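Local coordinates for protein deoxyribodipyrimidine photo-lyase (Oryza sativa Japonica Group, PDB 3UMV) that repairs ultraviolet-damaged DNA by using light and a bound FAD to split cyclobutane pyrimidine dimers back into separate pyrimidines, at residues A75-P80 and G116-I121; P80-A85 and L140-E145; Y287-H292 and G428-G433. All coordinates share one frame; numbering follows the deposited sequence.

Contact 1: residues A75-P80 and G116-I121; sequences ALFPRP and GGPAEI. With URE (urea), chain M; EDO (1,2-ethanediol), chain H.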
loop_
_atom_site.group_PDB
_atom_site.type_symbol
_atom_site.label_atom_id
_atom_site.label_comp_id
_atom_site.label_asym_id
_atom_site.label_seq_id
_atom_site.Cartn_x
_atom_site.Cartn_y
_atom_site.Cartn_z
ATOM N N ALA A 75 5.530 -15.823 1.532
ATOM C CA ALA A 75 6.889 -15.718 2.082
ATOM C C ALA A 75 7.069 -14.428 2.866
ATOM O O ALA A 75 6.926 -13.335 2.315
ATOM C CB ALA A 75 7.934 -15.805 0.971
ATOM N N LEU A 76 7.369 -14.551 4.157
ATOM C CA LEU A 76 7.739 -13.394 4.964
ATOM C C LEU A 76 9.227 -13.089 4.762
ATOM O O LEU A 76 10.063 -13.966 4.958
ATOM C CB LEU A 76 7.476 -13.677 6.443
ATOM C CG LEU A 76 7.681 -12.466 7.364
ATOM C CD1 LEU A 76 6.595 -11.403 7.102
ATOM C CD2 LEU A 76 7.698 -12.876 8.832
ATOM N N PHE A 77 9.570 -11.868 4.360
ATOM C CA PHE A 77 10.988 -11.509 4.297
ATOM C C PHE A 77 11.535 -11.514 5.721
ATOM O O PHE A 77 10.941 -10.937 6.625
ATOM C CB PHE A 77 11.196 -10.137 3.662
ATOM C CG PHE A 77 10.882 -10.087 2.189
ATOM C CD1 PHE A 77 11.871 -9.798 1.264
ATOM C CD2 PHE A 77 9.601 -10.324 1.733
ATOM C CE1 PHE A 77 11.584 -9.749 -0.094
ATOM C CE2 PHE A 77 9.311 -10.286 0.376
ATOM C CZ PHE A 77 10.305 -9.995 -0.535
ATOM N N PRO A 78 12.675 -12.175 5.935
ATOM C CA PRO A 78 13.229 -12.240 7.291
ATOM C C PRO A 78 13.890 -10.919 7.723
ATOM O O PRO A 78 14.104 -10.036 6.891
ATOM C CB PRO A 78 14.287 -13.347 7.170
ATOM C CG PRO A 78 14.738 -13.252 5.749
ATOM C CD PRO A 78 13.471 -12.941 4.966
ATOM N N ARG A 79 14.195 -10.799 9.012
ATOM C CA ARG A 79 14.899 -9.638 9.556
ATOM C C ARG A 79 16.023 -9.220 8.604
ATOM O O ARG A 79 16.797 -10.062 8.152
ATOM C CB ARG A 79 15.453 -9.996 10.938
ATOM C CG ARG A 79 16.201 -8.881 11.649
ATOM C CD ARG A 79 16.873 -9.424 12.904
ATOM N NE ARG A 79 17.780 -10.521 12.569
ATOM C CZ ARG A 79 18.148 -11.482 13.413
ATOM N NH1 ARG A 79 18.976 -12.438 13.007
ATOM N NH2 ARG A 79 17.683 -11.493 14.660
ATOM N N PRO A 80 16.136 -7.915 8.298
ATOM C CA PRO A 80 15.446 -6.744 8.850
ATOM C C PRO A 80 14.041 -6.497 8.286
ATOM O O PRO A 80 13.481 -5.431 8.550
ATOM C CB PRO A 80 16.365 -5.594 8.439
ATOM C CG PRO A 80 16.908 -6.045 7.132
ATOM C CD PRO A 80 17.157 -7.518 7.311
ATOM N N GLY A 116 11.531 -17.952 6.047
ATOM C CA GLY A 116 12.936 -17.860 5.684
ATOM C C GLY A 116 13.210 -16.910 4.532
ATOM O O GLY A 116 14.334 -16.446 4.363
ATOM N N GLY A 117 12.187 -16.612 3.738
ATOM C CA GLY A 117 12.339 -15.688 2.629
ATOM C C GLY A 117 11.792 -16.266 1.340
ATOM O O GLY A 117 11.389 -17.431 1.307
ATOM N N PRO A 118 11.768 -15.450 0.276
ATOM C CA PRO A 118 11.228 -15.850 -1.029
ATOM C C PRO A 118 11.926 -17.054 -1.685
ATOM O O PRO A 118 11.307 -17.689 -2.529
ATOM C CB PRO A 118 11.393 -14.588 -1.890
ATOM C CG PRO A 118 12.348 -13.709 -1.141
ATOM C CD PRO A 118 12.144 -14.028 0.303
ATOM N N ALA A 119 13.170 -17.361 -1.320
ATOM C CA ALA A 119 13.856 -18.524 -1.901
ATOM C C ALA A 119 13.125 -19.839 -1.608
ATOM O O ALA A 119 13.305 -20.839 -2.308
ATOM C CB ALA A 119 15.301 -18.592 -1.418
ATOM N N GLU A 120 12.299 -19.835 -0.569
ATOM C CA GLU A 120 11.497 -21.002 -0.222
ATOM C C GLU A 120 10.392 -21.262 -1.256
ATOM O O GLU A 120 9.887 -22.379 -1.370
ATOM C CB GLU A 120 10.917 -20.839 1.185
ATOM C CG GLU A 120 11.982 -20.925 2.278
ATOM C CD GLU A 120 11.464 -20.551 3.658
ATOM O OE1 GLU A 120 11.058 -19.384 3.845
ATOM O OE2 GLU A 120 11.470 -21.419 4.559
ATOM N N ILE A 121 10.031 -20.226 -2.011
ATOM C CA ILE A 121 8.954 -20.312 -3.000
ATOM C C ILE A 121 9.352 -21.246 -4.152
ATOM O O ILE A 121 8.641 -22.213 -4.450
ATOM C CB ILE A 121 8.562 -18.909 -3.522
ATOM C CG1 ILE A 121 7.972 -18.071 -2.383
ATOM C CG2 ILE A 121 7.595 -18.993 -4.710
ATOM C CD1 ILE A 121 6.652 -18.602 -1.844
HETATM C C URE M . 6.578 -9.595 3.601
HETATM O O URE M . 6.274 -10.219 2.580
HETATM N N1 URE M . 7.580 -9.999 4.336
HETATM N N2 URE M . 5.933 -8.506 3.950
HETATM C C1 EDO H . 16.400 -13.757 10.430
HETATM O O1 EDO H . 15.508 -14.781 10.659
HETATM C C2 EDO H . 17.152 -13.729 9.287
HETATM O O2 EDO H . 17.795 -12.570 8.906
#

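Contact 2: residues P80-A85 and L140-E145; sequences PFLLSA and LRPVRE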
loop_
_atom_site.group_PDB
_atom_site.type_symbol
_atom_site.label_atom_id
_atom_site.label_comp_id
_atom_site.label_asym_id
_atom_site.label_seq_id
_atom_site.Cartn_x
_atom_site.Cartn_y
_atom_site.Cartn_z
ATOM N N PRO A 80 16.136 -7.915 8.298
ATOM C CA PRO A 80 15.446 -6.744 8.850
ATOM C C PRO A 80 14.041 -6.497 8.286
ATOM O O PRO A 80 13.481 -5.431 8.550
ATOM C CB PRO A 80 16.365 -5.594 8.439
ATOM C CG PRO A 80 16.908 -6.045 7.132
ATOM C CD PRO A 80 17.157 -7.518 7.311
ATOM N N PHE A 81 13.504 -7.456 7.535
ATOM C CA PHE A 81 12.113 -7.433 7.062
ATOM C C PHE A 81 11.882 -6.529 5.854
ATOM O O PHE A 81 12.714 -5.694 5.523
ATOM C CB PHE A 81 11.158 -7.066 8.210
ATOM C CG PHE A 81 11.359 -7.912 9.445
ATOM C CD1 PHE A 81 11.002 -9.249 9.440
ATOM C CD2 PHE A 81 11.909 -7.373 10.597
ATOM C CE1 PHE A 81 11.190 -10.047 10.566
ATOM C CE2 PHE A 81 12.100 -8.163 11.730
ATOM C CZ PHE A 81 11.739 -9.498 11.710
ATOM N N LEU A 82 10.745 -6.708 5.188
ATOM C CA LEU A 82 10.435 -5.911 4.002
ATOM C C LEU A 82 10.453 -4.417 4.312
ATOM O O LEU A 82 9.637 -3.915 5.096
ATOM C CB LEU A 82 9.079 -6.306 3.433
ATOM C CG LEU A 82 8.742 -5.592 2.116
ATOM C CD1 LEU A 82 9.849 -5.887 1.097
ATOM C CD2 LEU A 82 7.378 -6.031 1.619
ATOM N N LEU A 83 11.380 -3.710 3.680
ATOM C CA LEU A 83 11.537 -2.267 3.861
ATOM C C LEU A 83 11.560 -1.855 5.335
ATOM O O LEU A 83 10.996 -0.830 5.716
ATOM C CB LEU A 83 10.453 -1.503 3.084
ATOM C CG LEU A 83 10.608 -1.586 1.555
ATOM C CD1 LEU A 83 9.354 -1.142 0.824
ATOM C CD2 LEU A 83 11.843 -0.804 1.072
ATOM N N SER A 84 12.224 -2.664 6.154
ATOM C CA SER A 84 12.400 -2.366 7.575
ATOM C C SER A 84 11.089 -2.244 8.363
ATOM O O SER A 84 10.971 -1.402 9.257
ATOM C CB SER A 84 13.255 -1.107 7.763
ATOM O OG SER A 84 14.498 -1.236 7.092
ATOM N N ALA A 85 10.118 -3.097 8.044
ATOM C CA ALA A 85 8.909 -3.191 8.847
ATOM C C ALA A 85 9.274 -3.293 10.328
ATOM O O ALA A 85 10.248 -3.958 10.698
ATOM C CB ALA A 85 8.084 -4.395 8.420
ATOM N N LEU A 140 7.276 -1.968 -6.028
ATOM C CA LEU A 140 8.371 -1.621 -5.118
ATOM C C LEU A 140 9.609 -2.463 -5.445
ATOM O O LEU A 140 9.503 -3.669 -5.696
ATOM C CB LEU A 140 7.958 -1.840 -3.671
ATOM C CG LEU A 140 6.818 -0.915 -3.219
ATOM C CD1 LEU A 140 6.663 -1.047 -1.719
ATOM C CD2 LEU A 140 7.083 0.560 -3.625
ATOM N N ARG A 141 10.786 -1.849 -5.421
ATOM C CA ARG A 141 11.965 -2.551 -5.892
ATOM C C ARG A 141 12.310 -3.847 -5.135
ATOM O O ARG A 141 12.717 -4.815 -5.770
ATOM C CB ARG A 141 13.182 -1.620 -6.076
ATOM C CG ARG A 141 13.996 -1.314 -4.829
ATOM C CD ARG A 141 15.158 -0.365 -5.159
ATOM N NE ARG A 141 14.707 0.864 -5.813
ATOM C CZ ARG A 141 14.452 2.008 -5.174
ATOM N NH1 ARG A 141 14.617 2.100 -3.854
ATOM N NH2 ARG A 141 14.045 3.073 -5.858
ATOM N N PRO A 142 12.147 -3.892 -3.793
ATOM C CA PRO A 142 12.541 -5.182 -3.199
ATOM C C PRO A 142 11.634 -6.342 -3.600
ATOM O O PRO A 142 12.082 -7.503 -3.620
ATOM C CB PRO A 142 12.485 -4.933 -1.684
ATOM C CG PRO A 142 11.823 -3.619 -1.502
ATOM C CD PRO A 142 11.884 -2.849 -2.780
ATOM N N VAL A 143 10.377 -6.041 -3.906
ATOM C CA VAL A 143 9.440 -7.072 -4.333
ATOM C C VAL A 143 9.715 -7.530 -5.765
ATOM O O VAL A 143 9.773 -8.727 -6.042
ATOM C CB VAL A 143 8.004 -6.579 -4.228
ATOM C CG1 VAL A 143 7.066 -7.661 -4.710
ATOM C CG2 VAL A 143 7.706 -6.164 -2.794
ATOM N N ARG A 144 9.858 -6.562 -6.671
ATOM C CA ARG A 144 10.227 -6.826 -8.051
ATOM C C ARG A 144 11.523 -7.621 -8.124
ATOM O O ARG A 144 11.628 -8.540 -8.922
ATOM C CB ARG A 144 10.374 -5.521 -8.860
ATOM C CG ARG A 144 9.101 -4.727 -9.028
ATOM C CD ARG A 144 9.296 -3.536 -9.977
ATOM N NE ARG A 144 9.456 -3.932 -11.380
ATOM C CZ ARG A 144 9.389 -3.077 -12.402
ATOM N NH1 ARG A 144 9.178 -1.797 -12.180
ATOM N NH2 ARG A 144 9.541 -3.496 -13.649
ATOM N N GLU A 145 12.500 -7.281 -7.290
ATOM C CA GLU A 145 13.777 -7.987 -7.323
ATOM C C GLU A 145 13.624 -9.413 -6.815
ATOM O O GLU A 145 14.244 -10.337 -7.342
ATOM C CB GLU A 145 14.827 -7.238 -6.505
ATOM C CG GLU A 145 15.228 -5.914 -7.137
ATOM C CD GLU A 145 16.071 -5.045 -6.218
ATOM O OE1 GLU A 145 16.432 -3.926 -6.641
ATOM O OE2 GLU A 145 16.368 -5.472 -5.080
#

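Contact 3: residues Y287-H292 and G428-G433; sequences YLHFGH and GRDPSG. With FAD (flavin-adenine dinucleotide), chain I.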
loop_
_atom_site.group_PDB
_atom_site.type_symbol
_atom_site.label_atom_id
_atom_site.label_comp_id
_atom_site.label_asym_id
_atom_site.label_seq_id
_atom_site.Cartn_x
_atom_site.Cartn_y
_atom_site.Cartn_z
ATOM N N TYR A 287 -5.919 -1.431 5.478
ATOM C CA TYR A 287 -6.421 -2.600 4.774
ATOM C C TYR A 287 -5.992 -2.668 3.302
ATOM O O TYR A 287 -5.618 -3.725 2.810
ATOM C CB TYR A 287 -7.940 -2.623 4.894
ATOM C CG TYR A 287 -8.403 -2.643 6.336
ATOM C CD1 TYR A 287 -9.129 -1.580 6.882
ATOM C CD2 TYR A 287 -8.156 -3.743 7.142
ATOM C CE1 TYR A 287 -9.554 -1.609 8.213
ATOM C CE2 TYR A 287 -8.579 -3.777 8.460
ATOM C CZ TYR A 287 -9.288 -2.723 8.986
ATOM O OH TYR A 287 -9.708 -2.786 10.296
ATOM N N LEU A 288 -6.024 -1.537 2.611
ATOM C CA LEU A 288 -5.643 -1.493 1.208
ATOM C C LEU A 288 -4.152 -1.758 1.063
ATOM O O LEU A 288 -3.726 -2.465 0.143
ATOM C CB LEU A 288 -6.001 -0.124 0.606
ATOM C CG LEU A 288 -7.503 0.129 0.420
ATOM C CD1 LEU A 288 -7.732 1.554 -0.051
ATOM C CD2 LEU A 288 -8.123 -0.853 -0.545
ATOM N N HIS A 289 -3.350 -1.216 1.982
ATOM C CA HIS A 289 -1.920 -1.460 1.901
ATOM C C HIS A 289 -1.537 -2.946 1.938
ATOM O O HIS A 289 -0.696 -3.404 1.157
ATOM C CB HIS A 289 -1.143 -0.749 3.002
ATOM C CG HIS A 289 0.298 -1.119 2.992
ATOM N ND1 HIS A 289 0.834 -2.063 3.842
ATOM C CD2 HIS A 289 1.293 -0.761 2.151
ATOM C CE1 HIS A 289 2.112 -2.235 3.552
ATOM N NE2 HIS A 289 2.414 -1.452 2.530
ATOM N N PHE A 290 -2.145 -3.681 2.860
ATOM C CA PHE A 290 -1.839 -5.088 3.038
ATOM C C PHE A 290 -2.707 -5.947 2.122
ATOM O O PHE A 290 -2.584 -7.164 2.108
ATOM C CB PHE A 290 -2.032 -5.484 4.503
ATOM C CG PHE A 290 -0.997 -4.906 5.422
ATOM C CD1 PHE A 290 0.287 -5.420 5.441
ATOM C CD2 PHE A 290 -1.304 -3.839 6.260
ATOM C CE1 PHE A 290 1.252 -4.890 6.286
ATOM C CE2 PHE A 290 -0.347 -3.304 7.109
ATOM C CZ PHE A 290 0.934 -3.835 7.130
ATOM N N GLY A 291 -3.571 -5.309 1.344
ATOM C CA GLY A 291 -4.471 -6.045 0.472
ATOM C C GLY A 291 -5.505 -6.880 1.209
ATOM O O GLY A 291 -6.010 -7.869 0.652
ATOM N N HIS A 292 -5.853 -6.491 2.436
ATOM C CA HIS A 292 -6.932 -7.171 3.170
ATOM C C HIS A 292 -8.275 -6.944 2.490
ATOM O O HIS A 292 -9.226 -7.725 2.663
ATOM C CB HIS A 292 -7.053 -6.659 4.602
ATOM C CG HIS A 292 -5.868 -6.948 5.463
ATOM N ND1 HIS A 292 -4.960 -7.949 5.187
ATOM C CD2 HIS A 292 -5.460 -6.375 6.617
ATOM C CE1 HIS A 292 -4.024 -7.952 6.115
ATOM N NE2 HIS A 292 -4.316 -7.023 7.009
ATOM N N GLY A 428 2.348 2.579 5.467
ATOM C CA GLY A 428 3.606 3.004 4.876
ATOM C C GLY A 428 4.333 1.897 4.138
ATOM O O GLY A 428 3.803 0.794 4.000
ATOM N N ARG A 429 5.544 2.188 3.664
ATOM C CA ARG A 429 6.296 1.246 2.828
ATOM C C ARG A 429 5.415 0.850 1.642
ATOM O O ARG A 429 5.169 -0.330 1.384
ATOM C CB ARG A 429 6.747 0.016 3.647
ATOM C CG ARG A 429 7.719 0.330 4.802
ATOM C CD ARG A 429 7.764 -0.813 5.838
ATOM N NE ARG A 429 6.416 -1.275 6.157
ATOM C CZ ARG A 429 5.943 -2.486 5.859
ATOM N NH1 ARG A 429 6.726 -3.402 5.278
ATOM N NH2 ARG A 429 4.684 -2.792 6.157
ATOM N N ASP A 430 4.967 1.875 0.916
ATOM C CA ASP A 430 3.896 1.763 -0.060
ATOM C C ASP A 430 4.192 2.738 -1.189
ATOM O O ASP A 430 4.658 3.835 -0.943
ATOM C CB ASP A 430 2.571 2.183 0.607
ATOM C CG ASP A 430 1.345 1.828 -0.233
ATOM O OD1 ASP A 430 0.978 2.609 -1.140
ATOM O OD2 ASP A 430 0.750 0.756 0.014
ATOM N N PRO A 431 3.879 2.360 -2.430
ATOM C CA PRO A 431 4.041 3.320 -3.525
ATOM C C PRO A 431 3.449 4.700 -3.193
ATOM O O PRO A 431 4.033 5.735 -3.511
ATOM C CB PRO A 431 3.281 2.652 -4.669
ATOM C CG PRO A 431 3.442 1.175 -4.372
ATOM C CD PRO A 431 3.312 1.078 -2.889
ATOM N N SER A 432 2.285 4.711 -2.559
ATOM C CA SER A 432 1.641 5.969 -2.207
ATOM C C SER A 432 2.366 6.758 -1.128
ATOM O O SER A 432 2.171 7.954 -1.020
ATOM C CB SER A 432 0.185 5.750 -1.789
ATOM O OG SER A 432 -0.581 5.198 -2.853
ATOM N N GLY A 433 3.175 6.089 -0.310
ATOM C CA GLY A 433 4.020 6.784 0.651
ATOM C C GLY A 433 5.178 7.491 -0.022
ATOM O O GLY A 433 5.452 8.661 0.261
HETATM P PA FAD I . -9.220 8.517 2.343
HETATM O O1A FAD I . -9.309 10.004 2.178
HETATM O O2A FAD I . -10.464 7.874 2.890
HETATM O O5B FAD I . -8.814 7.884 0.930
HETATM C C5B FAD I . -9.260 6.608 0.526
HETATM C C4B FAD I . -8.152 5.892 -0.254
HETATM O O4B FAD I . -7.740 6.632 -1.393
HETATM C C3B FAD I . -6.892 5.733 0.574
HETATM O O3B FAD I . -6.963 4.607 1.416
HETATM C C2B FAD I . -5.859 5.554 -0.500
HETATM O O2B FAD I . -5.952 4.246 -1.031
HETATM C C1B FAD I . -6.346 6.503 -1.565
HETATM N N9A FAD I . -5.688 7.815 -1.443
HETATM C C8A FAD I . -6.136 8.919 -0.769
HETATM N N7A FAD I . -5.219 9.901 -0.933
HETATM C C5A FAD I . -4.189 9.427 -1.689
HETATM C C6A FAD I . -2.994 9.975 -2.173
HETATM N N6A FAD I . -2.687 11.260 -2.005
HETATM N N1A FAD I . -2.149 9.204 -2.940
HETATM C C2A FAD I . -2.485 7.904 -3.238
HETATM N N3A FAD I . -3.657 7.364 -2.758
HETATM C C4A FAD I . -4.494 8.119 -2.012
HETATM N N1 FAD I . -0.836 6.734 1.510
HETATM C C2 FAD I . -0.609 5.427 1.830
HETATM O O2 FAD I . -1.462 4.602 1.503
HETATM N N3 FAD I . 0.557 5.054 2.477
HETATM C C4 FAD I . 1.502 6.003 2.826
HETATM O O4 FAD I . 2.538 5.667 3.408
HETATM C C4X FAD I . 1.265 7.329 2.485
HETATM N N5 FAD I . 2.159 8.322 2.814
HETATM C C5X FAD I . 1.916 9.632 2.450
HETATM C C6 FAD I . 2.848 10.630 2.761
HETATM C C7 FAD I . 2.603 11.958 2.398
HETATM C C7M FAD I . 3.628 13.010 2.733
HETATM C C8 FAD I . 1.417 12.277 1.731
HETATM C C8M FAD I . 1.096 13.683 1.319
HETATM C C9 FAD I . 0.498 11.282 1.440
HETATM C C9A FAD I . 0.746 9.969 1.793
HETATM N N10 FAD I . -0.177 8.986 1.501
HETATM C C10 FAD I . 0.098 7.683 1.841
HETATM C "C1'" FAD I . -1.484 9.296 0.784
HETATM C "C2'" FAD I . -2.674 9.628 1.739
HETATM O "O2'" FAD I . -2.364 10.589 2.756
HETATM C "C3'" FAD I . -3.282 8.395 2.433
HETATM O "O3'" FAD I . -3.556 7.413 1.470
HETATM C "C4'" FAD I . -4.577 8.702 3.189
HETATM O "O4'" FAD I . -4.333 9.689 4.174
HETATM C "C5'" FAD I . -5.084 7.402 3.810
HETATM O "O5'" FAD I . -6.120 7.560 4.750
HETATM P P FAD I . -7.600 7.067 4.374
HETATM O O1P FAD I . -7.578 5.640 3.862
HETATM O O2P FAD I . -8.500 7.244 5.569
HETATM O O3P FAD I . -7.908 8.177 3.245
HETATM O O HOH W 1 0.477 -2.033 -1.179
#

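Contact 1: residues A75-P80 and G116-I121
Pro-118 lies over one face of the Phe-77 ring, with CD 4.3 Å above the ring centre, and the two side chains cross at about a right angle. CG anti to the carbonyl carbon (chi1 -69°) brings that ring back to the proline, although the side chain leaves the backbone heading away. Ala-75 CB packs against the turn, 3.9 Å from Pro-118 CA and 4.0 Å from Ile-121 CG1. The Pro-78 ring rests on glycine backbone, its CG 3.5 Å from Gly-116 O and its CD 3.8 Å from Gly-117 CA; with no side chain on Gly-117, the proline can come this near. Urea N1 sits at the edge of the Phe-77 ring, 3.3 Å from its CD2.

Behind this shell, a type I turn from Gly-117 to Glu-120 leads into helix 120-127, and Glu-120 OE1 takes a weak bond from Gly-116 N. Trp-43 of strand 40-44 backs Ala-75, Pro-118 and Ile-121. The contact thus joins the loops leaving neighbouring parallel strands 70-75 and 111-114 of the alpha/beta domain. No hydrogen bond crosses between the segments, so shape and apolar burial hold them together.

Contact 2: residues P80-A85 and L140-E145
The planar groups take their partners beside the contact rather than across it. The Arg-141 guanidinium makes a cation-pi interaction with Tyr-337 and a salt bridge from NH2 to Asp-338, while the Phe-81 ring packs on Leu-90, Glu-232 and Ala-233. At the centre of the contact is the puckered ring of Pro-142, in the first turn of helix 141-157, and two leucines of the loop meet it at neighbouring carbons. Leu-82 CD1 touches Pro-142 CB at 3.9 Å, and Leu-83 CD2 reaches Pro-142 CG at 3.8 Å. Each leucine crosses the ring at about a right angle.

Different first torsions put the branches there. Leu-82 has CG anti to the backbone N (chi1 -175°), which carries its end to the helix although its first bond does not head there; CD2 stands a looser 4.4 Å from Val-143 CG2. The side chain of Leu-83 sets off toward the helix, with CG anti to the carbonyl carbon (chi1 -69°), and meets Leu-140 tip to tip, CD1 to CD1, at 3.7 Å. Positive phi at Leu-83 and Ser-84 winds the loop left-handed, its turns closed by bonds from Ser-84 N to Phe-81 O and from Ala-85 N to Leu-82 O.

Leu-140 is the N-cap residue, and its O accepts from Arg-144 N. Its side chain also touches Pro-431 and Tyr-434 of helix 431-442, and Leu-83 touches Tyr-434 too, so this part of the alpha/beta domain packs against helix 431-442, which borders the flavin. Polar groups bond to partners outside the two segments, Leu-82 O to Arg-429 NH1 as Arg-141 does to Asp-338. No hydrogen bond crosses between the segments, so close packing of methyl and methylene groups makes up the contact.

Contact 3: residues Y287-H292 and G428-G433
One direct hydrogen bond crosses here: His-289 NE2 donates to Arg-429 O at 3.2 Å. The acceptor lies near the imidazole plane, but the N-H comes in above the carbonyl plane, 64° out of it. Gly-428 O hangs over a face of the same ring without a bond to it. A water adds a second bridge, donating to His-289 O and to Asp-430 OD2, each 3.0 Å from its oxygen.

Both helix ends are stitched internally. Helix 285-290 closes in a Schellman motif at Gly-291, whereas Asp-430 N-caps helix 431-442, its OD1 receiving Ser-432 N on the anti lone pair at 2.9 Å. In this helical FAD-binding domain of the photolyase, the capped helix start and the loop before it lie against the flavin: Gly-433 CA is 3.2 Å from FAD N5, and Gly-428 CA is 3.2 Å from FAD O4.

Packing involves Arg-429, bent at chi3 (-45°), whose NH2 lies 3.7 Å from His-289 CE1 and 4.0 Å from Phe-290 CZ; its NH1 bonds to Leu-82 O. The Phe-290 ring in turn carries His-289 ND1 over the centre of one face.

In the fold
The three contacts run from the alpha/beta domain inward to the flavin. Contacts 1 and 2 have centres about 10 Å apart and interleave along the chain: they share Pro-80 in the loop between strand 70-75 and helix 87-106, and Phe-77 packs against Leu-82 and Pro-142. Contact 3 opens only later in the sequence, about 13 Å from contact 2 and 19 Å from contact 1, centre to centre, near the middle of the chain. Arg-429 of contact 3 touches contact 2, where Ala-85 and Leu-140 pack on it. The loop after strand 70-75 therefore packs the six-stranded sheet domain, part of the HUP clan, against the helical FAD-binding domain of the enzyme.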